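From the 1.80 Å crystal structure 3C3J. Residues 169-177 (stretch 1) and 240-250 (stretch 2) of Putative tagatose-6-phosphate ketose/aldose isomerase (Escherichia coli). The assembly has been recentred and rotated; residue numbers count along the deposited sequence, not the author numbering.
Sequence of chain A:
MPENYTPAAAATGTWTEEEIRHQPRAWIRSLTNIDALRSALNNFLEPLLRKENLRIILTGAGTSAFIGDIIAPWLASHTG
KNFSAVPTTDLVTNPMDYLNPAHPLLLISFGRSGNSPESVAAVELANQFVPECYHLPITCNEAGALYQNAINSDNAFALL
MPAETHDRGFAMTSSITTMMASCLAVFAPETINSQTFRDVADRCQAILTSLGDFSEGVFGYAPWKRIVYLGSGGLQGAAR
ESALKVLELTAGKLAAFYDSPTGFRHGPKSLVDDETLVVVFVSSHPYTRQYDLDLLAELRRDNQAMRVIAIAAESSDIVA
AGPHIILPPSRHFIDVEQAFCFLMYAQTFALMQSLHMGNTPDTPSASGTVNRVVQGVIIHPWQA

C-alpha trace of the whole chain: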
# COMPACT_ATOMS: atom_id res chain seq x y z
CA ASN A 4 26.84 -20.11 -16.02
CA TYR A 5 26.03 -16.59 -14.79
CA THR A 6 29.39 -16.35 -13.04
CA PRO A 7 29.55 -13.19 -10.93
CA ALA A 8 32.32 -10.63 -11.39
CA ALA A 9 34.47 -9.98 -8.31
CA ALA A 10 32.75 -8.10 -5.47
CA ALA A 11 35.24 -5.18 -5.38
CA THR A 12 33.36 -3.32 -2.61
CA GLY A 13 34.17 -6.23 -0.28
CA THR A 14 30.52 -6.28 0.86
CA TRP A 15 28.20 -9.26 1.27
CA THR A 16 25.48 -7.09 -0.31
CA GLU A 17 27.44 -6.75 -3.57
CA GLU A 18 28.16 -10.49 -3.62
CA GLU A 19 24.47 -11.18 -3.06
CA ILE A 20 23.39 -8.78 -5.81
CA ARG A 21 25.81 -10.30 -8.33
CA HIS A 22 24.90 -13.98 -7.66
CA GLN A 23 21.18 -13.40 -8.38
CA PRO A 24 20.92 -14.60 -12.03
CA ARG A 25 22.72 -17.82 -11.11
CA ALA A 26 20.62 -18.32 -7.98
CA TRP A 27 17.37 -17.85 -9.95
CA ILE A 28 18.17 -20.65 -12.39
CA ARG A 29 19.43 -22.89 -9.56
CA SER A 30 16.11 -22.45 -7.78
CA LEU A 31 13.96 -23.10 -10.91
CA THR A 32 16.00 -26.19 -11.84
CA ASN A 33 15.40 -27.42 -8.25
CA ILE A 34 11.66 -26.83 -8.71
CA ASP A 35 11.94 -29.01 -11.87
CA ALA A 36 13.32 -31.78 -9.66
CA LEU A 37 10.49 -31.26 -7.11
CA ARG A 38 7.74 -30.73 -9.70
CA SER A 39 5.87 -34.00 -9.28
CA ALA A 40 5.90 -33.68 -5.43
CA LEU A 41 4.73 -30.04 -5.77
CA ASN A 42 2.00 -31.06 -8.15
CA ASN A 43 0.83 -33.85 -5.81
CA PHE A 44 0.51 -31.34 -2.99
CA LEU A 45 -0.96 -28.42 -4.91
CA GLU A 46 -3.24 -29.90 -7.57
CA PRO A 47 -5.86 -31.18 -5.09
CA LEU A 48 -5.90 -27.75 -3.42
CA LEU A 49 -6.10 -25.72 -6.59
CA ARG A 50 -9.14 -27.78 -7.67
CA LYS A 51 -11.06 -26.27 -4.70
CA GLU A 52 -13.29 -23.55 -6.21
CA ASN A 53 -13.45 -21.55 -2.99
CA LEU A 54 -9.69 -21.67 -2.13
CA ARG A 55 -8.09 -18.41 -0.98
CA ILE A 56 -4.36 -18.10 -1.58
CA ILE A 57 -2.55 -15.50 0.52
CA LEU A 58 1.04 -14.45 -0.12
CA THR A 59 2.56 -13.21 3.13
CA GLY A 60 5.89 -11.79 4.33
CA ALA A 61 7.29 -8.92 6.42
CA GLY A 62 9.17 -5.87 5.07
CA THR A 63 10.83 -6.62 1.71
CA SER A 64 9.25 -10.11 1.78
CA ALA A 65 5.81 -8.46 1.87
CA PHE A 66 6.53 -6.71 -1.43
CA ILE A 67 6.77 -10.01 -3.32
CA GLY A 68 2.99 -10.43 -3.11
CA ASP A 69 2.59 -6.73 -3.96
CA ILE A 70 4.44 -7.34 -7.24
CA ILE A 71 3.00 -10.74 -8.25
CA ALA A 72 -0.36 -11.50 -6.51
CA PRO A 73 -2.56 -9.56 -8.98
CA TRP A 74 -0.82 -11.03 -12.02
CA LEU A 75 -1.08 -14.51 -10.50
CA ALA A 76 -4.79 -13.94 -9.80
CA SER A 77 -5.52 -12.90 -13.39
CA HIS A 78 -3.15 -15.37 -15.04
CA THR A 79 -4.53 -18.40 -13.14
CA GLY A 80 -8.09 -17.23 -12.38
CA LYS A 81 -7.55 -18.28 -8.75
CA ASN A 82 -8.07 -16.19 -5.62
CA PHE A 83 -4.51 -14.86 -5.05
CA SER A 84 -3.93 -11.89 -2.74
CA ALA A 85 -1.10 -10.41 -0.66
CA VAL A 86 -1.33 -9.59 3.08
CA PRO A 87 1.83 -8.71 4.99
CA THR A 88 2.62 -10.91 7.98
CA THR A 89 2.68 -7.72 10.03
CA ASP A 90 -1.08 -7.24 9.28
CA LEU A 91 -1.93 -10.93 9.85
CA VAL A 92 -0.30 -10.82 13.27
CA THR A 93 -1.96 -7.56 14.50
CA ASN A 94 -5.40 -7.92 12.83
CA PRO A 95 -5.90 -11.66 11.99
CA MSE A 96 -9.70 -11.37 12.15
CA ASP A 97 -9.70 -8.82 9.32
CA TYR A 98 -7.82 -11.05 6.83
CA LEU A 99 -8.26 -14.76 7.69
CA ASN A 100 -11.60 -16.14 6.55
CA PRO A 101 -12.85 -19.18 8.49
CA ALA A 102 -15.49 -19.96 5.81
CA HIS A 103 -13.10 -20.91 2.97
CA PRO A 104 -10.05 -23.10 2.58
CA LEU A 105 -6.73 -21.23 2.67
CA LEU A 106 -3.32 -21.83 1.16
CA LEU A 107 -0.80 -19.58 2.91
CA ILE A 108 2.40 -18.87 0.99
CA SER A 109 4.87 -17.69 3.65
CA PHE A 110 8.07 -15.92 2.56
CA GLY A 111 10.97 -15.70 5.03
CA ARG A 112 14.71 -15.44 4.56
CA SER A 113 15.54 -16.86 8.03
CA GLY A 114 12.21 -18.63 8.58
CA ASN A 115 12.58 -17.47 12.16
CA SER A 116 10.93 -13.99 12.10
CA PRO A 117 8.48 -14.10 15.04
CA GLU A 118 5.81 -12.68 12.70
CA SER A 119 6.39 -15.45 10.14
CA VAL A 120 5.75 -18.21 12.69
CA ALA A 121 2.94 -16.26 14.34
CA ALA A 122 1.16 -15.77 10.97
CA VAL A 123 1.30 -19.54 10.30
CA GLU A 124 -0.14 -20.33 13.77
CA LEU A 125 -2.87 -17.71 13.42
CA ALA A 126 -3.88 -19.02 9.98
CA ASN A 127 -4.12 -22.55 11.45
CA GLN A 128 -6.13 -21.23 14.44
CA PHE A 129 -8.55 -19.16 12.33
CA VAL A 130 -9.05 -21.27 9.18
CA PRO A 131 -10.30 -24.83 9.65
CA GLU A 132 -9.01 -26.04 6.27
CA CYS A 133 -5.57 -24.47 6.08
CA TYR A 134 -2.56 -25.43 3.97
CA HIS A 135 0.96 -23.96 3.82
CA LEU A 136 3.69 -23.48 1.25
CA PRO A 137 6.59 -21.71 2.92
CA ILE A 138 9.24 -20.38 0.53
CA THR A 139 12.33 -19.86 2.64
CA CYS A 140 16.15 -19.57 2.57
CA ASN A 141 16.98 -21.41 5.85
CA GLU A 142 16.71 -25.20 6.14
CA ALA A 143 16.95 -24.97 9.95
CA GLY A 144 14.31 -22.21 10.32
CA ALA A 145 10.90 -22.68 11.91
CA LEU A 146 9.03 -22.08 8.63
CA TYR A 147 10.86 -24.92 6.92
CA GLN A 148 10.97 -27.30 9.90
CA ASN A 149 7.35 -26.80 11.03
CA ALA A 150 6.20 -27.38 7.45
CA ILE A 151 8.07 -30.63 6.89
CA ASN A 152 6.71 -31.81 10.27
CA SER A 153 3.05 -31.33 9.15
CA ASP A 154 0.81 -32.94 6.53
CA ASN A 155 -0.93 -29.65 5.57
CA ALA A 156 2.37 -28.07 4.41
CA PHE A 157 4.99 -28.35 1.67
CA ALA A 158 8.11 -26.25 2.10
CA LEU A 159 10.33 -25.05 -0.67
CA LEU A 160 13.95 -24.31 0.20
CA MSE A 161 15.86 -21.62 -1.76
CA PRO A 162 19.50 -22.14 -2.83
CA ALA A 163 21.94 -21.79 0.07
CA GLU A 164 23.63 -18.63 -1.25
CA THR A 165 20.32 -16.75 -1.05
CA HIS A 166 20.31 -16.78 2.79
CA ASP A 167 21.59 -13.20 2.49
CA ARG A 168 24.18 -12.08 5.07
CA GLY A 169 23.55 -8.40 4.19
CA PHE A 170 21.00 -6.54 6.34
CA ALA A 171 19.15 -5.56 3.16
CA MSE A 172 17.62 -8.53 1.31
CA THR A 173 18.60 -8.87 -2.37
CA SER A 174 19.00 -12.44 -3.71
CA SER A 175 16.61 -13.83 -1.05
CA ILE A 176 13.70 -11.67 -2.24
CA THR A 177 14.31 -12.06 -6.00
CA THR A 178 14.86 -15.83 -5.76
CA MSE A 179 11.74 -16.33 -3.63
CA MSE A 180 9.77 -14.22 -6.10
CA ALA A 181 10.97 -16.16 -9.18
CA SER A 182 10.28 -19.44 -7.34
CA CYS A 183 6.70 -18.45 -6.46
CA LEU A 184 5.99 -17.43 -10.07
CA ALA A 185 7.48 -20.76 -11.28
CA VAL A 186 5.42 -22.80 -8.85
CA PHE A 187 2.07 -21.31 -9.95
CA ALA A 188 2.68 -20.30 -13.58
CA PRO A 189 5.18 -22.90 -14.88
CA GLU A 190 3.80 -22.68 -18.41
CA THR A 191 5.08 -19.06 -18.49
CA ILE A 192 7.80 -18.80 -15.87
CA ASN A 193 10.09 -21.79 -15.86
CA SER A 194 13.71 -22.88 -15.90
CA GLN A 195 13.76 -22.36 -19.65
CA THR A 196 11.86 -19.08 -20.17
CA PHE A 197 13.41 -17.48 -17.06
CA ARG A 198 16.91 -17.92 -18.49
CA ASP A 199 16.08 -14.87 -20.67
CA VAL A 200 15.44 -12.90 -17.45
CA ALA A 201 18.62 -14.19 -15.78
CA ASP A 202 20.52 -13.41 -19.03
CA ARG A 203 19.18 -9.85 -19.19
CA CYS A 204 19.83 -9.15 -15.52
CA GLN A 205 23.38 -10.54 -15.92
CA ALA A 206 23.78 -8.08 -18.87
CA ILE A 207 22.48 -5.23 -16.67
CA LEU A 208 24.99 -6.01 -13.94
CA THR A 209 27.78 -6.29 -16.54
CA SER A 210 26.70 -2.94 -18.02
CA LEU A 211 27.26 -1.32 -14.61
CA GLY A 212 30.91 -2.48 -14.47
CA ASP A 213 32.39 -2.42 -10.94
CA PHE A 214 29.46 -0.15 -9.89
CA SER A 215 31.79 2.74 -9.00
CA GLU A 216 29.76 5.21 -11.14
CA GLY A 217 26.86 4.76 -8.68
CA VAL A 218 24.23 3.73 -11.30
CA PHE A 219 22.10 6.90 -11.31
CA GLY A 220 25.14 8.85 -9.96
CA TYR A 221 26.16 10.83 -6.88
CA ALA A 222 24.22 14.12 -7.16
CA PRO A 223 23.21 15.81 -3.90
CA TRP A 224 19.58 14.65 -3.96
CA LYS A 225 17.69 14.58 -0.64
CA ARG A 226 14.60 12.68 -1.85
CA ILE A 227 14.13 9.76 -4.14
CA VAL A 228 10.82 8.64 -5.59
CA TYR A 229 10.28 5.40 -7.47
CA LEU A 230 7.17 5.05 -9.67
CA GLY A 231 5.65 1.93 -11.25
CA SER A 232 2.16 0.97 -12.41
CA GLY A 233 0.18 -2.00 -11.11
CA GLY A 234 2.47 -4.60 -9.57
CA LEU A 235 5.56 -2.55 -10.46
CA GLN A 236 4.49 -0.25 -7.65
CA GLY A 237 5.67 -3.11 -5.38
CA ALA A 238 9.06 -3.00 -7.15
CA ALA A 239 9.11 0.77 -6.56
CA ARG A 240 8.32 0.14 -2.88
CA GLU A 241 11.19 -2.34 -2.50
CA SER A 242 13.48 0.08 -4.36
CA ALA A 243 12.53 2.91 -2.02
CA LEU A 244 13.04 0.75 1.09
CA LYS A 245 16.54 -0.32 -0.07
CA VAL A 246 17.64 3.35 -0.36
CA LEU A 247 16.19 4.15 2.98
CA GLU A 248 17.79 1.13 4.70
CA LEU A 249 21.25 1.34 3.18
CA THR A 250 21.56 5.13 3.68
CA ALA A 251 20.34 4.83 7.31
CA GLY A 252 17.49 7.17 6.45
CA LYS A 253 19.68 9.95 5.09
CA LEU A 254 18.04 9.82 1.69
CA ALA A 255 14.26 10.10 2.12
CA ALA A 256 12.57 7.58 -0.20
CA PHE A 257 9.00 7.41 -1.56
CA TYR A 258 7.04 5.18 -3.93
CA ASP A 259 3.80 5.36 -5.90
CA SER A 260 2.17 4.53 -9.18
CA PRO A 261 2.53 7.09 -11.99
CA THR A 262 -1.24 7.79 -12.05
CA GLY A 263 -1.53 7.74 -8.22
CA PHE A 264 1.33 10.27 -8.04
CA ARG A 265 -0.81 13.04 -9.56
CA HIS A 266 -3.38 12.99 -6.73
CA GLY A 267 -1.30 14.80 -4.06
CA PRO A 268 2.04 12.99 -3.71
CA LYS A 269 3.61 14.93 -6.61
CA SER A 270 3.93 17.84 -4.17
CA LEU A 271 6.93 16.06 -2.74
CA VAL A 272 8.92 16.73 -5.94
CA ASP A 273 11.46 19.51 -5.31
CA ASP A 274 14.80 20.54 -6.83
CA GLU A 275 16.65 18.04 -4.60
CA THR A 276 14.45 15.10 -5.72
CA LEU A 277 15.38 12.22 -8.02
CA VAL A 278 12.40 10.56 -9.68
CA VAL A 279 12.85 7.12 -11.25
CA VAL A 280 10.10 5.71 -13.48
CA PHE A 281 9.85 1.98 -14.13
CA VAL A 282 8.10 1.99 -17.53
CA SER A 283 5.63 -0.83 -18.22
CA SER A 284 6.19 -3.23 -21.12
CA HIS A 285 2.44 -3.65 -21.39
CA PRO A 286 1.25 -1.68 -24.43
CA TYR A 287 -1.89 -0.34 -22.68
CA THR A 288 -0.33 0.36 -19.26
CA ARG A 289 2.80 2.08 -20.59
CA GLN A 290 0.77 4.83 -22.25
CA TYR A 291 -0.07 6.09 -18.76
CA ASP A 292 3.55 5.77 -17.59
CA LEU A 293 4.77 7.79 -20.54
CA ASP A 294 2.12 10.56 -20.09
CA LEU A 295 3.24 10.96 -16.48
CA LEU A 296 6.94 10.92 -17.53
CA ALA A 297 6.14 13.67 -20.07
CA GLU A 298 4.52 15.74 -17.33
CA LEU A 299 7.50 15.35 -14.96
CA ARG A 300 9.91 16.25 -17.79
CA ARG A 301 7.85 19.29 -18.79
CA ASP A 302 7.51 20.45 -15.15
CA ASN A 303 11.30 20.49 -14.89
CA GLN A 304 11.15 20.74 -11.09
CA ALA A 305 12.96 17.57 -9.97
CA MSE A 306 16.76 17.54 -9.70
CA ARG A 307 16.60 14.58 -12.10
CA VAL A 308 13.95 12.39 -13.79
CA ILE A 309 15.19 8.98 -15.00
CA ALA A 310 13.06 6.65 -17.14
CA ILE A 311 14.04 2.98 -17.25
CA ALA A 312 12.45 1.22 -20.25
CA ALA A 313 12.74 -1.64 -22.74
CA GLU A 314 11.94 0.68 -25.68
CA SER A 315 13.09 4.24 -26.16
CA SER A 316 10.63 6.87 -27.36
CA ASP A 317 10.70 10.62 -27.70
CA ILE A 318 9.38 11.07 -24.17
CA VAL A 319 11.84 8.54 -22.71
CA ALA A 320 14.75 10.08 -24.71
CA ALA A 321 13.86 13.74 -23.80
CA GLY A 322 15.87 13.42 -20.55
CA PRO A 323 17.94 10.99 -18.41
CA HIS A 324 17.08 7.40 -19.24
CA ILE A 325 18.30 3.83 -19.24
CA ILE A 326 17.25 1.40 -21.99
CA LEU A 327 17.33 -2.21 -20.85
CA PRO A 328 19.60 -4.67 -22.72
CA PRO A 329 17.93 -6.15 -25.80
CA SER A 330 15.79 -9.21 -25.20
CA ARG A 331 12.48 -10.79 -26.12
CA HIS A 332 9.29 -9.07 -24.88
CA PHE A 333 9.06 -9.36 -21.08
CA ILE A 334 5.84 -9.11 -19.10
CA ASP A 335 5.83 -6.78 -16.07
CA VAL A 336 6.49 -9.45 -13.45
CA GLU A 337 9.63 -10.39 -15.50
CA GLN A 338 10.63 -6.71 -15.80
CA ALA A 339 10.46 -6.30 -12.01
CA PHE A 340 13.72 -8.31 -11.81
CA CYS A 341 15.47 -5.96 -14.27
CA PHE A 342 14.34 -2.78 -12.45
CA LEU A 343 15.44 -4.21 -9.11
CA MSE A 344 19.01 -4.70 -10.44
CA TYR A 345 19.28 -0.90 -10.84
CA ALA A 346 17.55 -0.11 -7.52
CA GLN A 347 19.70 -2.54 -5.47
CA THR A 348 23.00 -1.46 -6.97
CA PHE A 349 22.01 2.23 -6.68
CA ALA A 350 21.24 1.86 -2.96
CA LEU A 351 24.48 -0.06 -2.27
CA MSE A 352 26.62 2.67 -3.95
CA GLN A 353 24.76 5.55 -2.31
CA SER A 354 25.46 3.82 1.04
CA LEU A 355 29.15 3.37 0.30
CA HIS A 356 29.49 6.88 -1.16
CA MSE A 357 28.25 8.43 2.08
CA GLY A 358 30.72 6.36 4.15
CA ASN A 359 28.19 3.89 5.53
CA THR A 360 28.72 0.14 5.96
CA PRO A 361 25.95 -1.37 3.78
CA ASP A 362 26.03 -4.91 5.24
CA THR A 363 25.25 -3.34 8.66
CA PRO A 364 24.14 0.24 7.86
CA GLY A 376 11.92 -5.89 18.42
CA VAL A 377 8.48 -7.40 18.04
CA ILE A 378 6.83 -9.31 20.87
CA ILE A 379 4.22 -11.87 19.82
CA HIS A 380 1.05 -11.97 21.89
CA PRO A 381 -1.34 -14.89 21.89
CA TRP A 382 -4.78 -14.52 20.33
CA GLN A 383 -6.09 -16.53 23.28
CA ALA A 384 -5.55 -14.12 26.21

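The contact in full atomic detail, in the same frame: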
# COMPACT_ATOMS: atom_id res chain seq x y z
N GLY A 169 23.86 -9.84 4.15
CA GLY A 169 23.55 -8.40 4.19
C GLY A 169 22.24 -8.15 4.91
O GLY A 169 21.28 -8.93 4.77
N PHE A 170 22.21 -7.07 5.70
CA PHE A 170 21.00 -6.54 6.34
C PHE A 170 19.83 -6.43 5.34
O PHE A 170 18.71 -6.87 5.61
CB PHE A 170 21.33 -5.13 6.89
CG PHE A 170 20.15 -4.37 7.38
CD1 PHE A 170 19.51 -4.77 8.54
CD2 PHE A 170 19.69 -3.24 6.71
CE1 PHE A 170 18.40 -4.06 9.00
CE2 PHE A 170 18.61 -2.54 7.17
CZ PHE A 170 17.96 -2.94 8.31
N ALA A 171 20.12 -5.80 4.21
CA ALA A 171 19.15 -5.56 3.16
C ALA A 171 19.06 -6.80 2.27
O ALA A 171 20.06 -7.22 1.69
CB ALA A 171 19.57 -4.35 2.36
N MSE A 172 17.85 -7.34 2.12
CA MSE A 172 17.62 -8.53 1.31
C MSE A 172 17.75 -8.19 -0.17
O MSE A 172 17.21 -7.19 -0.62
CB MSE A 172 16.23 -9.08 1.56
CG MSE A 172 16.00 -9.66 2.94
SE MSE A 172 14.08 -10.12 3.14
CE MSE A 172 13.86 -11.51 1.76
N THR A 173 18.46 -9.03 -0.91
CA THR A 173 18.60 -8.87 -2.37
C THR A 173 18.28 -10.22 -3.03
O THR A 173 17.13 -10.44 -3.51
CB THR A 173 20.01 -8.33 -2.75
OG1 THR A 173 21.04 -9.23 -2.33
CG2 THR A 173 20.24 -6.93 -2.13
N SER A 174 19.25 -11.13 -3.06
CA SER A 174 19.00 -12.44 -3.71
C SER A 174 17.91 -13.27 -3.04
O SER A 174 17.27 -14.09 -3.70
CB SER A 174 20.29 -13.28 -3.85
OG SER A 174 20.75 -13.81 -2.61
N SER A 175 17.69 -13.09 -1.75
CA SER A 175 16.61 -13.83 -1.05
C SER A 175 15.24 -13.44 -1.66
O SER A 175 14.50 -14.30 -2.15
CB SER A 175 16.65 -13.57 0.45
OG SER A 175 16.68 -12.19 0.74
N ILE A 176 14.96 -12.15 -1.71
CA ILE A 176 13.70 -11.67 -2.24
C ILE A 176 13.51 -12.05 -3.72
O ILE A 176 12.49 -12.61 -4.08
CB ILE A 176 13.44 -10.14 -1.98
CG1 ILE A 176 12.11 -9.71 -2.62
CG2 ILE A 176 14.55 -9.24 -2.51
CD1 ILE A 176 12.17 -9.31 -4.05
N THR A 177 14.48 -11.76 -4.58
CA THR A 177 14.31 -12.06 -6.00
C THR A 177 14.19 -13.58 -6.26
O THR A 177 13.38 -14.01 -7.11
CB THR A 177 15.39 -11.39 -6.87
OG1 THR A 177 16.69 -11.88 -6.48
CG2 THR A 177 15.27 -9.83 -6.77
N ARG A 240 8.32 0.16 -4.34
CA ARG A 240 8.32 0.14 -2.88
C ARG A 240 9.56 -0.52 -2.31
O ARG A 240 10.20 0.02 -1.39
CB ARG A 240 7.07 -0.56 -2.37
CG ARG A 240 6.83 -0.39 -0.89
CD ARG A 240 5.43 -1.00 -0.57
NE ARG A 240 5.02 -0.73 0.79
CZ ARG A 240 3.84 -1.14 1.29
NH1 ARG A 240 2.99 -1.86 0.55
NH2 ARG A 240 3.54 -0.87 2.53
N GLU A 241 9.93 -1.67 -2.87
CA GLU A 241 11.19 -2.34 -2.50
C GLU A 241 12.42 -1.47 -2.78
O GLU A 241 13.37 -1.42 -1.98
CB GLU A 241 11.29 -3.66 -3.27
CG GLU A 241 12.61 -4.44 -3.15
CD GLU A 241 13.15 -4.60 -1.73
OE1 GLU A 241 12.39 -4.40 -0.74
OE2 GLU A 241 14.34 -4.96 -1.62
N SER A 242 12.42 -0.82 -3.95
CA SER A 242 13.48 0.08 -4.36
C SER A 242 13.63 1.23 -3.38
O SER A 242 14.74 1.56 -2.97
CB SER A 242 13.23 0.60 -5.77
OG SER A 242 13.25 -0.45 -6.71
N ALA A 243 12.51 1.82 -2.99
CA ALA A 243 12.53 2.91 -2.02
C ALA A 243 13.07 2.41 -0.68
O ALA A 243 13.91 3.06 -0.08
CB ALA A 243 11.14 3.54 -1.88
N LEU A 244 12.61 1.25 -0.21
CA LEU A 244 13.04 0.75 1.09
C LEU A 244 14.56 0.47 1.11
O LEU A 244 15.24 0.74 2.11
CB LEU A 244 12.27 -0.50 1.49
CG LEU A 244 12.61 -1.01 2.89
CD1 LEU A 244 12.39 0.10 3.94
CD2 LEU A 244 11.80 -2.27 3.18
N LYS A 245 15.10 -0.07 0.02
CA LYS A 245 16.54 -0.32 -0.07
C LYS A 245 17.37 0.94 0.15
O LYS A 245 18.33 0.92 0.92
CB LYS A 245 16.93 -0.95 -1.41
CG LYS A 245 16.70 -2.42 -1.50
CD LYS A 245 17.67 -3.13 -0.60
CE LYS A 245 17.20 -4.51 -0.29
NZ LYS A 245 15.91 -4.61 0.47
N VAL A 246 16.98 2.03 -0.51
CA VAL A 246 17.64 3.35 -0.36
C VAL A 246 17.60 3.82 1.06
O VAL A 246 18.58 4.31 1.62
CB VAL A 246 16.86 4.45 -1.14
CG1 VAL A 246 17.24 5.89 -0.64
CG2 VAL A 246 17.06 4.28 -2.59
N LEU A 247 16.42 3.69 1.64
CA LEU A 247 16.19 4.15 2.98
C LEU A 247 17.06 3.34 3.95
O LEU A 247 17.78 3.93 4.75
CB LEU A 247 14.72 4.02 3.30
CG LEU A 247 14.21 4.86 4.43
CD1 LEU A 247 14.17 6.36 4.09
CD2 LEU A 247 12.81 4.29 4.76
N GLU A 248 17.02 2.02 3.83
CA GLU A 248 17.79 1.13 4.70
C GLU A 248 19.29 1.41 4.60
O GLU A 248 19.98 1.64 5.61
CB GLU A 248 17.57 -0.32 4.28
CG GLU A 248 16.28 -0.87 4.70
CD GLU A 248 16.09 -2.29 4.28
OE1 GLU A 248 16.69 -2.75 3.27
OE2 GLU A 248 15.30 -2.96 4.96
N LEU A 249 19.80 1.35 3.38
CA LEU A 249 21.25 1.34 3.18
C LEU A 249 21.88 2.72 3.44
O LEU A 249 23.08 2.82 3.77
CB LEU A 249 21.60 0.79 1.80
CG LEU A 249 21.28 -0.70 1.61
CD1 LEU A 249 21.69 -1.17 0.25
CD2 LEU A 249 21.91 -1.60 2.70
N THR A 250 21.07 3.78 3.32
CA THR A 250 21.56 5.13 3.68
C THR A 250 21.23 5.54 5.12
O THR A 250 21.40 6.71 5.47
CB THR A 250 21.05 6.22 2.73
OG1 THR A 250 19.64 6.46 2.92
CG2 THR A 250 21.39 5.90 1.25
O HOH W 1 16.19 -6.20 -3.12
O HOH W 2 15.43 -5.70 3.07

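Ala171 and Lys245 cover the most surface in this small contact, which buries 304 Å² in all. Stretch 1 passes the helix of stretch 2 as a loop before turning into a helix of its own. Ala171 points its CB toward that helix. Ala171 CB sits 3.6 Å from Leu249 CD2, an apolar contact, and 3.4 Å from Glu248 OE1. Ala171 is buried here, and its CA lies 6.7 Å from Lys245 CA.

Lys245 starts sideways, but its long chain bends so that the end comes nearer to the loop. Its ammonium is held within its own helix. Lys245 NZ donates to Glu241 OE2 at 2.6 Å and, weakly, to Glu248 OE1 at 3.5 Å; both are salt bridges. These acids, one turn before and nearly one turn after, balance the buried charge.

No direct hydrogen bond joins the stretches. Two waters make the polar links between them. Water 1 donates to Met172 O (2.9 Å) and to Glu241 OE2 (2.7 Å). Water 2 accepts from Met172 N (3.1 Å) and Lys245 NZ (2.9 Å), and donates to Glu248 OE1 (3.2 Å). Both polar backbone atoms of selenomethionine Met172 are thus satisfied.

Phe170 is exposed, and the end of its side chain comes nearer to the helix. The edge of its ring meets the aliphatic part of Glu248, with Phe170 CE2 3.8 Å from Glu248 CB.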